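Local coordinates for protein HTH-type transcriptional regulator LysG (Mycobacterium tuberculosis, PDB 3ISP) that acts as a homodimeric, DNA-binding LysR-type transcriptional regulator that probably activates expression of the exporter LysE and represses its own gene, at residues D180-A185 with L235-F240; R171-R176 with K189-A194; A229-G234 with G252-V257; I99-D104 with T108-V113. All coordinates share one frame; numbering follows the deposited sequence.

Interaction 1: D180-A185 with L235-F240; sequences DGFTAA and LGWGMF
Trp237, whose indole receives the ring of Phe182, is held through its backbone: its carbonyl O accepts a probable hydrogen bond from Leu193 N, and its amide N gives one to Pro191 O. The setting is the second α/β subdomain of the LysR substrate-binding fold, where residues 235-240 lead from a helix into strand 238-241, outermost of the mixed sheet within the chain, and residues 180-185 form part of an irregular loop. The case illustrates how one aromatic pair can tie a loop to the residues leading into a strand. The two backbones stay well apart, with the closest CA atoms, those of Phe182 and Trp237, separated by 10.8 Å, and the two rings bridge the gap. They make an edge-to-face (T-shaped) stack, the planes at 77° and the centroid of the Phe182 ring 5.3 Å from that of the six-membered ring of Trp237. Phe182 offers its edge and Trp237 a face. Phe182 sits at the centre of an inverse gamma turn, closed by a weak bond of 3.1 Å from Thr183 N to Gly181 O. From this bend its ring is carried away from the backbone N (chi1 -160°) and toward Trp237. In Trp237, CG instead sits between the backbone N and the carbonyl carbon (chi1 68°). Leu205 of helix 201-210 and Val257 touch both aromatic residues, and Phe210 makes a second edge-to-face pair with Phe182. The point of contact is off-centre on the indole: Phe182 CZ stands 3.8 Å from Trp237 CZ2 and 4.1 Å from Trp237 CH2, toward the rim of the ring system.

Interaction 2: R171-R176 with K189-A194; sequences RPFVQR and KAPSLA
The ring of Phe173 points out of its helix with its far end directed at the Ala190-Pro191 link, so that CE1 and CZ do most of the touching. Leaving the backbone N behind (chi1 179°), the side chain stretches away from the helix toward the loop. Against that ring the two loop residues present themselves differently. Ala190 aims its CB at the phenyl group, and this methyl lies 3.7 Å from Phe173 CZ, approaching on a slant. Pro191 is turned across the approach: its ring carbon CD comes to 3.6 Å from Phe173 CE1, while Pro191 N lies in the plane of the phenyl ring, at its edge. The carbonyl O of Pro191 also reaches the end of the ring, 3.3 Å from Phe173 CZ and again oblique to it. This O is engaged by a backbone amide as well. Helix 171-177 directly follows the long strand 155-169 in the second subdomain of the LysR regulatory fold, and the contact lays a loop from farther along the chain against the face of the helix that carries Phe173. Phe173, Ala190 and Pro191 are all buried, in a mostly apolar contact in which one carbonyl oxygen also meets the ring. His177, one turn after Phe173, extends the surface: its ring meets that of Phe173, and it touches both Ala190 and Pro191. On the dimer side, Pro191 packs on Arg94 of the second subunit.

Interaction 3: A229-G234 with G252-V257; sequences AAARAG and GSFVRV
Arg232 meets the ring of Phe254 twice, with its backbone at the edge and its guanidinium beyond a face. The backbone N of Arg232 lies in the ring plane, 3.7 Å from Phe254 CE1. Its side chain, extended from CG to NE, then runs past the ring, CG coming to 3.9 Å from the same CE1. At the end of this arm Arg232 CZ sits 5.6 Å from the ring centroid and 16° off the normal, the guanidinium and ring planes 25° apart. This is a cation-pi geometry, but a long one that can be at most weakly attractive. Ser253 CB comes to 3.2 Å from Arg232 NH1, oblique to the guanidinium. The apolar contact is made by Ala231, whose CB is 3.6 Å from Phe254 CZ and approaches obliquely. These residues close helix 224-232 of the second subdomain, which ends in a Schellman motif with Gly234 as C' residue, Gly234 N bonding to Ala231 O and Leu235 N to Ala230 O. Phe254 also pairs edge-to-face with Phe240. Although Arg232 NH1 lies 3.4 Å from Ser253 OG, the angle is too poor for a hydrogen bond; Asp251 instead draws both groups weakly, Ser253 OG by a weak hydrogen bond and Arg232 NH2 by a long ion pair. The contact therefore rests mainly on van der Waals packing, in which the arginine's chain takes a large part, while its charge contributes at most weakly.

Interaction 4: I99-D104 with T108-V113; sequences IAVNAD and TWFSAV
The turn from strand 95-101 into helix 103-107, with Asn102 as N-cap, belongs to the first subdomain of the LysR regulatory fold; here Val101 meets Phe110, and Asp104 meets Thr108. Asp104 O, in the first turn of this short helix, receives OG1 of Thr108, the residue after the helix, at 2.8 Å, the hydroxyl lying in the carbonyl plane with a C=O...OG1 angle of 147°. Thr108 N adds only a weak bond to the same oxygen, 3.5 Å long. The OG1 of Thr108 reaches back to the helix because it occupies the place between the backbone N and the carbonyl carbon (chi1 58°). The apolar half is a ring clasped on both faces. Val101 CG2 makes a CH-pi contact with Phe110, 3.8 Å from the centroid, and Val113 CG2 lies over the opposite face. Ile99 CD1 comes to the ring's edge, 4.1 Å from Phe110 CZ. The carboxylate of Asp104 turns elsewhere, its OD2 bonding to Tyr165 OH on strand 155-169. Around this core, Phe110 touches Val145 of strand 143-146 and Val285 of helix 276-288, so Phe110 lies between that strand and that helix.

How the interactions relate
Interactions 1, 2 and 3 form one cluster in the second subdomain, and interaction 4 lies in the first, its centre about 27 Å from that of interaction 1, although the nearest atoms of the two are only about 6 Å apart. Within the cluster, the helix of interaction 2 packs on the segment 235-240, Gly236 CA and Phe173 CE1 being 3.3 Å apart. Interaction 3 touches interaction 1 where Ala231 CB lies 3.5 Å from Phe240 CZ, and joins interaction 2 through Arg171 NE to Gly252 O at 2.8 Å. Interactions 1, 3 and 4 all reach the same mixed sheet. The dimer also brings 3 and 4 together: Ala229 of interaction 3 packs on Ser111 of the second subunit, a residue of its interaction 4.

Interaction 1: D180-A185 with L235-F240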
loop_
_atom_site.group_PDB
_atom_site.type_symbol
_atom_site.label_atom_id
_atom_site.label_comp_id
_atom_site.label_asym_id
_atom_site.label_seq_id
_atom_site.Cartn_x
_atom_site.Cartn_y
_atom_site.Cartn_z
ATOM N N ASP A 180 -17.672 7.946 36.892
ATOM C CA ASP A 180 -17.973 6.679 37.541
ATOM C C ASP A 180 -16.872 5.645 37.370
ATOM O O ASP A 180 -17.064 4.476 37.691
ATOM C CB ASP A 180 -19.310 6.129 37.053
ATOM C CG ASP A 180 -20.485 6.736 37.795
ATOM O OD1 ASP A 180 -20.239 7.405 38.824
ATOM O OD2 ASP A 180 -21.645 6.548 37.357
ATOM N N GLY A 181 -15.720 6.086 36.871
ATOM C CA GLY A 181 -14.576 5.210 36.698
ATOM C C GLY A 181 -14.453 4.606 35.310
ATOM O O GLY A 181 -15.222 4.926 34.405
ATOM N N PHE A 182 -13.493 3.701 35.158
ATOM C CA PHE A 182 -13.099 3.197 33.848
ATOM C C PHE A 182 -13.846 1.917 33.457
ATOM O O PHE A 182 -13.246 0.859 33.233
ATOM C CB PHE A 182 -11.572 3.004 33.807
ATOM C CG PHE A 182 -10.999 2.955 32.417
ATOM C CD1 PHE A 182 -11.519 3.755 31.405
ATOM C CD2 PHE A 182 -9.932 2.120 32.125
ATOM C CE1 PHE A 182 -10.991 3.707 30.125
ATOM C CE2 PHE A 182 -9.399 2.067 30.847
ATOM C CZ PHE A 182 -9.927 2.858 29.847
ATOM N N THR A 183 -15.167 2.032 33.362
ATOM C CA THR A 183 -16.012 0.911 32.983
ATOM C C THR A 183 -15.995 0.683 31.476
ATOM O O THR A 183 -15.621 1.570 30.721
ATOM C CB THR A 183 -17.448 1.179 33.409
ATOM O OG1 THR A 183 -17.453 1.628 34.768
ATOM C CG2 THR A 183 -18.296 -0.084 33.278
ATOM N N ALA A 184 -16.407 -0.502 31.040
ATOM C CA ALA A 184 -16.521 -0.787 29.609
ATOM C C ALA A 184 -17.712 -0.064 28.956
ATOM O O ALA A 184 -17.839 -0.027 27.731
ATOM C CB ALA A 184 -16.595 -2.297 29.360
ATOM N N ALA A 185 -18.589 0.501 29.777
ATOM C CA ALA A 185 -19.683 1.306 29.251
ATOM C C ALA A 185 -19.200 2.737 29.125
ATOM O O ALA A 185 -19.601 3.465 28.214
ATOM C CB ALA A 185 -20.910 1.231 30.162
ATOM N N LEU A 235 -9.069 16.467 25.409
ATOM C CA LEU A 235 -9.646 15.801 24.240
ATOM C C LEU A 235 -9.974 14.324 24.470
ATOM O O LEU A 235 -10.961 13.810 23.939
ATOM C CB LEU A 235 -8.717 15.929 23.038
ATOM C CG LEU A 235 -9.046 17.049 22.057
ATOM C CD1 LEU A 235 -8.156 16.959 20.812
ATOM C CD2 LEU A 235 -10.519 16.969 21.684
ATOM N N GLY A 236 -9.138 13.637 25.244
ATOM C CA GLY A 236 -9.309 12.210 25.448
ATOM C C GLY A 236 -8.252 11.621 26.354
ATOM O O GLY A 236 -7.334 12.327 26.762
ATOM N N TRP A 237 -8.384 10.337 26.679
ATOM C CA TRP A 237 -7.342 9.625 27.431
ATOM C C TRP A 237 -6.410 8.910 26.448
ATOM O O TRP A 237 -6.815 8.579 25.326
ATOM C CB TRP A 237 -7.938 8.614 28.436
ATOM C CG TRP A 237 -8.616 7.431 27.780
ATOM C CD1 TRP A 237 -9.905 7.365 27.350
ATOM C CD2 TRP A 237 -8.029 6.167 27.467
ATOM N NE1 TRP A 237 -10.162 6.135 26.789
ATOM C CE2 TRP A 237 -9.022 5.383 26.853
ATOM C CE3 TRP A 237 -6.755 5.622 27.640
ATOM C CZ2 TRP A 237 -8.782 4.079 26.418
ATOM C CZ3 TRP A 237 -6.527 4.328 27.206
ATOM C CH2 TRP A 237 -7.534 3.576 26.599
ATOM N N GLY A 238 -5.169 8.683 26.875
ATOM C CA GLY A 238 -4.170 8.031 26.048
ATOM C C GLY A 238 -3.001 7.463 26.838
ATOM O O GLY A 238 -2.792 7.820 27.995
ATOM N N MET A 239 -2.232 6.576 26.215
ATOM C CA MET A 239 -1.087 5.971 26.887
ATOM C C MET A 239 0.182 6.831 26.773
ATOM O O MET A 239 0.625 7.185 25.673
ATOM C CB MET A 239 -0.840 4.568 26.340
ATOM C CG MET A 239 -2.089 3.729 26.170
ATOM S SD MET A 239 -2.747 3.071 27.703
ATOM C CE MET A 239 -1.318 3.007 28.757
ATOM N N PHE A 240 0.772 7.141 27.919
ATOM C CA PHE A 240 1.936 8.016 27.988
ATOM C C PHE A 240 3.132 7.344 28.640
ATOM O O PHE A 240 3.010 6.720 29.691
ATOM C CB PHE A 240 1.598 9.259 28.813
ATOM C CG PHE A 240 0.926 10.355 28.033
ATOM C CD1 PHE A 240 1.615 11.504 27.699
ATOM C CD2 PHE A 240 -0.395 10.244 27.652
ATOM C CE1 PHE A 240 0.999 12.527 26.987
ATOM C CE2 PHE A 240 -1.015 11.267 26.949
ATOM C CZ PHE A 240 -0.315 12.411 26.615
#

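Interaction 2: R171-R176 with K189-A194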
loop_
_atom_site.group_PDB
_atom_site.type_symbol
_atom_site.label_atom_id
_atom_site.label_comp_id
_atom_site.label_asym_id
_atom_site.label_seq_id
_atom_site.Cartn_x
_atom_site.Cartn_y
_atom_site.Cartn_z
ATOM N N ARG A 171 -8.033 16.081 34.644
ATOM C CA ARG A 171 -9.137 15.898 35.586
ATOM C C ARG A 171 -10.493 16.295 34.994
ATOM O O ARG A 171 -11.488 15.581 35.183
ATOM C CB ARG A 171 -8.874 16.646 36.900
ATOM C CG ARG A 171 -7.435 16.585 37.359
ATOM C CD ARG A 171 -7.309 16.700 38.863
ATOM N NE ARG A 171 -5.921 16.508 39.285
ATOM C CZ ARG A 171 -5.551 15.825 40.367
ATOM N NH1 ARG A 171 -6.466 15.252 41.142
ATOM N NH2 ARG A 171 -4.262 15.703 40.668
ATOM N N PRO A 172 -10.539 17.436 34.281
ATOM C CA PRO A 172 -11.764 17.784 33.553
ATOM C C PRO A 172 -12.237 16.634 32.670
ATOM O O PRO A 172 -13.424 16.307 32.702
ATOM C CB PRO A 172 -11.335 18.980 32.706
ATOM C CG PRO A 172 -10.283 19.639 33.529
ATOM C CD PRO A 172 -9.532 18.509 34.192
ATOM N N PHE A 173 -11.332 16.016 31.914
ATOM C CA PHE A 173 -11.724 14.860 31.105
ATOM C C PHE A 173 -12.331 13.721 31.928
ATOM O O PHE A 173 -13.326 13.122 31.514
ATOM C CB PHE A 173 -10.586 14.302 30.237
ATOM C CG PHE A 173 -11.012 13.112 29.430
ATOM C CD1 PHE A 173 -11.570 13.277 28.171
ATOM C CD2 PHE A 173 -10.928 11.837 29.954
ATOM C CE1 PHE A 173 -12.005 12.185 27.433
ATOM C CE2 PHE A 173 -11.364 10.747 29.221
ATOM C CZ PHE A 173 -11.903 10.924 27.954
ATOM N N VAL A 174 -11.720 13.409 33.071
ATOM C CA VAL A 174 -12.259 12.374 33.947
ATOM C C VAL A 174 -13.636 12.744 34.472
ATOM O O VAL A 174 -14.559 11.940 34.376
ATOM C CB VAL A 174 -11.337 12.057 35.134
ATOM C CG1 VAL A 174 -12.067 11.187 36.141
ATOM C CG2 VAL A 174 -10.080 11.352 34.652
ATOM N N GLN A 175 -13.776 13.955 35.020
ATOM C CA GLN A 175 -15.090 14.454 35.437
ATOM C C GLN A 175 -16.139 14.220 34.358
ATOM O O GLN A 175 -17.158 13.575 34.597
ATOM C CB GLN A 175 -15.057 15.948 35.790
ATOM C CG GLN A 175 -14.750 16.291 37.265
ATOM C CD GLN A 175 -15.822 15.793 38.243
ATOM O OE1 GLN A 175 -16.457 16.585 38.956
ATOM N NE2 GLN A 175 -16.026 14.472 38.276
ATOM N N ARG A 176 -15.893 14.738 33.163
ATOM C CA ARG A 176 -16.915 14.680 32.133
ATOM C C ARG A 176 -17.195 13.248 31.669
ATOM O O ARG A 176 -18.340 12.886 31.421
ATOM C CB ARG A 176 -16.565 15.615 30.957
ATOM C CG ARG A 176 -17.551 15.586 29.771
ATOM C CD ARG A 176 -18.979 15.978 30.181
ATOM N NE ARG A 176 -19.983 15.609 29.176
ATOM C CZ ARG A 176 -20.299 14.350 28.855
ATOM N NH1 ARG A 176 -19.680 13.333 29.444
ATOM N NH2 ARG A 176 -21.223 14.097 27.934
ATOM N N LYS A 189 -17.604 5.190 25.459
ATOM C CA LYS A 189 -18.101 6.535 25.180
ATOM C C LYS A 189 -17.039 7.628 25.319
ATOM O O LYS A 189 -16.993 8.559 24.518
ATOM C CB LYS A 189 -19.327 6.854 26.040
ATOM C CG LYS A 189 -20.507 5.938 25.771
ATOM C CD LYS A 189 -21.796 6.504 26.348
ATOM C CE LYS A 189 -21.714 6.645 27.860
ATOM N NZ LYS A 189 -22.866 7.419 28.414
ATOM N N ALA A 190 -16.187 7.519 26.331
ATOM C CA ALA A 190 -15.120 8.495 26.518
ATOM C C ALA A 190 -14.185 8.508 25.309
ATOM O O ALA A 190 -13.771 7.452 24.827
ATOM C CB ALA A 190 -14.339 8.199 27.796
ATOM N N PRO A 191 -13.859 9.705 24.801
ATOM C CA PRO A 191 -12.935 9.769 23.665
ATOM C C PRO A 191 -11.533 9.296 24.042
ATOM O O PRO A 191 -10.986 9.746 25.044
ATOM C CB PRO A 191 -12.915 11.265 23.319
ATOM C CG PRO A 191 -14.211 11.774 23.813
ATOM C CD PRO A 191 -14.479 11.010 25.077
ATOM N N SER A 192 -10.952 8.401 23.253
ATOM C CA SER A 192 -9.547 8.048 23.460
ATOM C C SER A 192 -8.653 8.792 22.469
ATOM O O SER A 192 -9.125 9.340 21.480
ATOM C CB SER A 192 -9.320 6.533 23.365
ATOM O OG SER A 192 -9.402 6.085 22.025
ATOM N N LEU A 193 -7.360 8.821 22.753
ATOM C CA LEU A 193 -6.392 9.375 21.825
ATOM C C LEU A 193 -5.619 8.271 21.097
ATOM O O LEU A 193 -5.919 7.081 21.221
ATOM C CB LEU A 193 -5.407 10.256 22.576
ATOM C CG LEU A 193 -5.991 11.374 23.416
ATOM C CD1 LEU A 193 -4.865 12.219 23.982
ATOM C CD2 LEU A 193 -6.936 12.201 22.565
ATOM N N ALA A 194 -4.610 8.692 20.349
ATOM C CA ALA A 194 -3.772 7.792 19.579
ATOM C C ALA A 194 -2.917 8.611 18.618
ATOM O O ALA A 194 -3.320 9.690 18.185
ATOM C CB ALA A 194 -4.617 6.790 18.818
#

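Interaction 3: A229-G234 with G252-V257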
loop_
_atom_site.group_PDB
_atom_site.type_symbol
_atom_site.label_atom_id
_atom_site.label_comp_id
_atom_site.label_asym_id
_atom_site.label_seq_id
_atom_site.Cartn_x
_atom_site.Cartn_y
_atom_site.Cartn_z
ATOM N N ALA A 229 -0.552 18.020 24.132
ATOM C CA ALA A 229 -1.558 19.080 24.187
ATOM C C ALA A 229 -2.969 18.495 24.138
ATOM O O ALA A 229 -3.837 18.884 24.906
ATOM C CB ALA A 229 -1.351 20.095 23.069
ATOM N N ALA A 230 -3.190 17.550 23.237
ATOM C CA ALA A 230 -4.462 16.848 23.180
ATOM C C ALA A 230 -4.905 16.397 24.570
ATOM O O ALA A 230 -6.019 16.700 25.005
ATOM C CB ALA A 230 -4.369 15.662 22.241
ATOM N N ALA A 231 -4.035 15.665 25.263
ATOM C CA ALA A 231 -4.390 15.131 26.568
ATOM C C ALA A 231 -4.562 16.264 27.561
ATOM O O ALA A 231 -5.540 16.297 28.300
ATOM C CB ALA A 231 -3.351 14.148 27.059
ATOM N N ARG A 232 -3.614 17.193 27.580
ATOM C CA ARG A 232 -3.702 18.320 28.494
ATOM C C ARG A 232 -4.984 19.132 28.255
ATOM O O ARG A 232 -5.565 19.670 29.190
ATOM C CB ARG A 232 -2.468 19.204 28.380
ATOM C CG ARG A 232 -1.317 18.766 29.257
ATOM C CD ARG A 232 -0.141 19.731 29.122
ATOM N NE ARG A 232 1.031 19.298 29.880
ATOM C CZ ARG A 232 1.185 19.452 31.195
ATOM N NH1 ARG A 232 0.233 20.027 31.918
ATOM N NH2 ARG A 232 2.293 19.022 31.791
ATOM N N ALA A 233 -5.421 19.188 27.000
ATOM C CA ALA A 233 -6.635 19.885 26.599
ATOM C C ALA A 233 -7.904 19.009 26.664
ATOM O O ALA A 233 -8.863 19.224 25.922
ATOM C CB ALA A 233 -6.458 20.448 25.203
ATOM N N GLY A 234 -7.904 18.018 27.542
ATOM C CA GLY A 234 -9.062 17.170 27.744
ATOM C C GLY A 234 -9.748 16.539 26.545
ATOM O O GLY A 234 -10.889 16.100 26.652
ATOM N N GLY A 252 -1.019 17.927 39.014
ATOM C CA GLY A 252 -2.451 17.738 39.051
ATOM C C GLY A 252 -2.989 17.786 37.634
ATOM O O GLY A 252 -4.121 17.385 37.386
ATOM N N SER A 253 -2.164 18.257 36.702
ATOM C CA SER A 253 -2.565 18.391 35.302
ATOM C C SER A 253 -3.082 17.090 34.657
ATOM O O SER A 253 -3.994 17.139 33.828
ATOM C CB SER A 253 -1.415 18.956 34.471
ATOM O OG SER A 253 -0.715 19.960 35.178
ATOM N N PHE A 254 -2.487 15.944 35.014
ATOM C CA PHE A 254 -2.972 14.639 34.571
ATOM C C PHE A 254 -3.451 13.809 35.746
ATOM O O PHE A 254 -2.950 13.964 36.850
ATOM C CB PHE A 254 -1.860 13.835 33.899
ATOM C CG PHE A 254 -1.619 14.184 32.469
ATOM C CD1 PHE A 254 -2.582 14.826 31.719
ATOM C CD2 PHE A 254 -0.431 13.830 31.864
ATOM C CE1 PHE A 254 -2.346 15.144 30.396
ATOM C CE2 PHE A 254 -0.188 14.137 30.550
ATOM C CZ PHE A 254 -1.145 14.794 29.813
ATOM N N VAL A 255 -4.389 12.899 35.497
ATOM C CA VAL A 255 -4.686 11.830 36.450
ATOM C C VAL A 255 -4.801 10.454 35.782
ATOM O O VAL A 255 -5.369 10.324 34.690
ATOM C CB VAL A 255 -5.994 12.084 37.236
ATOM C CG1 VAL A 255 -5.855 13.303 38.124
ATOM C CG2 VAL A 255 -7.173 12.211 36.280
ATOM N N ARG A 256 -4.284 9.421 36.447
ATOM C CA ARG A 256 -4.463 8.064 35.950
ATOM C C ARG A 256 -5.932 7.705 35.831
ATOM O O ARG A 256 -6.662 7.746 36.804
ATOM C CB ARG A 256 -3.762 7.045 36.843
ATOM C CG ARG A 256 -2.257 7.009 36.684
ATOM C CD ARG A 256 -1.653 5.828 37.431
ATOM N NE ARG A 256 -1.968 4.544 36.805
ATOM C CZ ARG A 256 -1.197 3.462 36.900
ATOM N NH1 ARG A 256 -0.066 3.518 37.588
ATOM N NH2 ARG A 256 -1.549 2.328 36.309
ATOM N N VAL A 257 -6.335 7.353 34.619
ATOM C CA VAL A 257 -7.669 6.874 34.290
ATOM C C VAL A 257 -8.004 5.540 34.960
ATOM O O VAL A 257 -9.161 5.250 35.262
ATOM C CB VAL A 257 -7.760 6.704 32.766
ATOM C CG1 VAL A 257 -8.718 5.575 32.369
ATOM C CG2 VAL A 257 -8.119 8.039 32.117
#

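Interaction 4: I99-D104 with T108-V113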
loop_
_atom_site.group_PDB
_atom_site.type_symbol
_atom_site.label_atom_id
_atom_site.label_comp_id
_atom_site.label_asym_id
_atom_site.label_seq_id
_atom_site.Cartn_x
_atom_site.Cartn_y
_atom_site.Cartn_z
ATOM N N ILE A 99 20.853 6.844 13.043
ATOM C CA ILE A 99 20.149 5.896 13.874
ATOM C C ILE A 99 18.670 6.208 13.966
ATOM O O ILE A 99 18.273 7.361 14.082
ATOM C CB ILE A 99 20.810 5.742 15.270
ATOM C CG1 ILE A 99 20.716 7.014 16.081
ATOM C CG2 ILE A 99 22.290 5.386 15.126
ATOM C CD1 ILE A 99 21.966 7.220 16.917
ATOM N N ALA A 100 17.856 5.165 13.876
ATOM C CA ALA A 100 16.424 5.300 14.056
ATOM C C ALA A 100 16.060 5.319 15.554
ATOM O O ALA A 100 16.708 4.651 16.362
ATOM C CB ALA A 100 15.715 4.167 13.334
ATOM N N VAL A 101 15.036 6.091 15.921
ATOM C CA VAL A 101 14.550 6.144 17.304
ATOM C C VAL A 101 13.036 6.370 17.383
ATOM O O VAL A 101 12.539 7.355 16.854
ATOM C CB VAL A 101 15.222 7.285 18.088
ATOM C CG1 VAL A 101 14.725 7.312 19.512
ATOM C CG2 VAL A 101 16.728 7.134 18.069
ATOM N N ASN A 102 12.309 5.469 18.046
ATOM C CA ASN A 102 10.873 5.649 18.260
ATOM C C ASN A 102 10.567 6.910 19.062
ATOM O O ASN A 102 11.293 7.248 20.002
ATOM C CB ASN A 102 10.236 4.428 18.926
ATOM C CG ASN A 102 10.740 4.200 20.345
ATOM O OD1 ASN A 102 9.970 3.894 21.252
ATOM N ND2 ASN A 102 12.039 4.340 20.539
ATOM N N ALA A 103 9.484 7.592 18.684
ATOM C CA ALA A 103 9.122 8.905 19.230
ATOM C C ALA A 103 9.170 8.969 20.748
ATOM O O ALA A 103 9.722 9.896 21.319
ATOM C CB ALA A 103 7.736 9.312 18.735
ATOM N N ASP A 104 8.564 7.977 21.389
ATOM C CA ASP A 104 8.513 7.895 22.845
ATOM C C ASP A 104 9.888 7.793 23.518
ATOM O O ASP A 104 10.068 8.276 24.637
ATOM C CB ASP A 104 7.611 6.736 23.274
ATOM C CG ASP A 104 6.140 7.051 23.087
ATOM O OD1 ASP A 104 5.802 8.259 23.001
ATOM O OD2 ASP A 104 5.329 6.094 23.030
ATOM N N THR A 108 11.918 10.915 26.000
ATOM C CA THR A 108 12.233 10.570 27.371
ATOM C C THR A 108 13.721 10.306 27.547
ATOM O O THR A 108 14.522 11.235 27.629
ATOM C CB THR A 108 11.398 9.388 27.859
ATOM O OG1 THR A 108 11.624 8.259 27.012
ATOM C CG2 THR A 108 9.925 9.739 27.811
ATOM N N TRP A 109 14.104 9.040 27.560
ATOM C CA TRP A 109 15.464 8.687 27.928
ATOM C C TRP A 109 16.536 8.965 26.882
ATOM O O TRP A 109 17.640 9.370 27.249
ATOM C CB TRP A 109 15.518 7.239 28.373
ATOM C CG TRP A 109 15.161 6.270 27.315
ATOM C CD1 TRP A 109 13.920 5.782 27.019
ATOM C CD2 TRP A 109 16.071 5.635 26.414
ATOM N NE1 TRP A 109 14.001 4.889 25.970
ATOM C CE2 TRP A 109 15.311 4.779 25.586
ATOM C CE3 TRP A 109 17.453 5.708 26.226
ATOM C CZ2 TRP A 109 15.888 4.007 24.594
ATOM C CZ3 TRP A 109 18.021 4.944 25.245
ATOM C CH2 TRP A 109 17.241 4.101 24.436
ATOM N N PHE A 110 16.227 8.776 25.596
ATOM C CA PHE A 110 17.274 8.799 24.562
ATOM C C PHE A 110 18.074 10.097 24.512
ATOM O O PHE A 110 19.250 10.103 24.167
ATOM C CB PHE A 110 16.697 8.496 23.181
ATOM C CG PHE A 110 17.741 8.148 22.146
ATOM C CD1 PHE A 110 18.055 6.835 21.877
ATOM C CD2 PHE A 110 18.395 9.138 21.435
ATOM C CE1 PHE A 110 19.008 6.522 20.927
ATOM C CE2 PHE A 110 19.341 8.824 20.483
ATOM C CZ PHE A 110 19.651 7.522 20.232
ATOM N N SER A 111 17.420 11.198 24.839
ATOM C CA SER A 111 18.067 12.496 24.887
ATOM C C SER A 111 19.495 12.439 25.427
ATOM O O SER A 111 20.369 13.158 24.961
ATOM C CB SER A 111 17.241 13.426 25.761
ATOM O OG SER A 111 17.986 14.580 26.074
ATOM N N ALA A 112 19.730 11.581 26.414
ATOM C CA ALA A 112 21.005 11.552 27.127
ATOM C C ALA A 112 22.167 11.222 26.218
ATOM O O ALA A 112 23.313 11.533 26.537
ATOM C CB ALA A 112 20.945 10.552 28.286
ATOM N N VAL A 113 21.868 10.594 25.084
ATOM C CA VAL A 113 22.897 10.029 24.208
ATOM C C VAL A 113 23.784 11.096 23.583
ATOM O O VAL A 113 24.928 10.820 23.214
ATOM C CB VAL A 113 22.273 9.168 23.085
ATOM C CG1 VAL A 113 23.338 8.681 22.114
ATOM C CG2 VAL A 113 21.507 7.992 23.674
#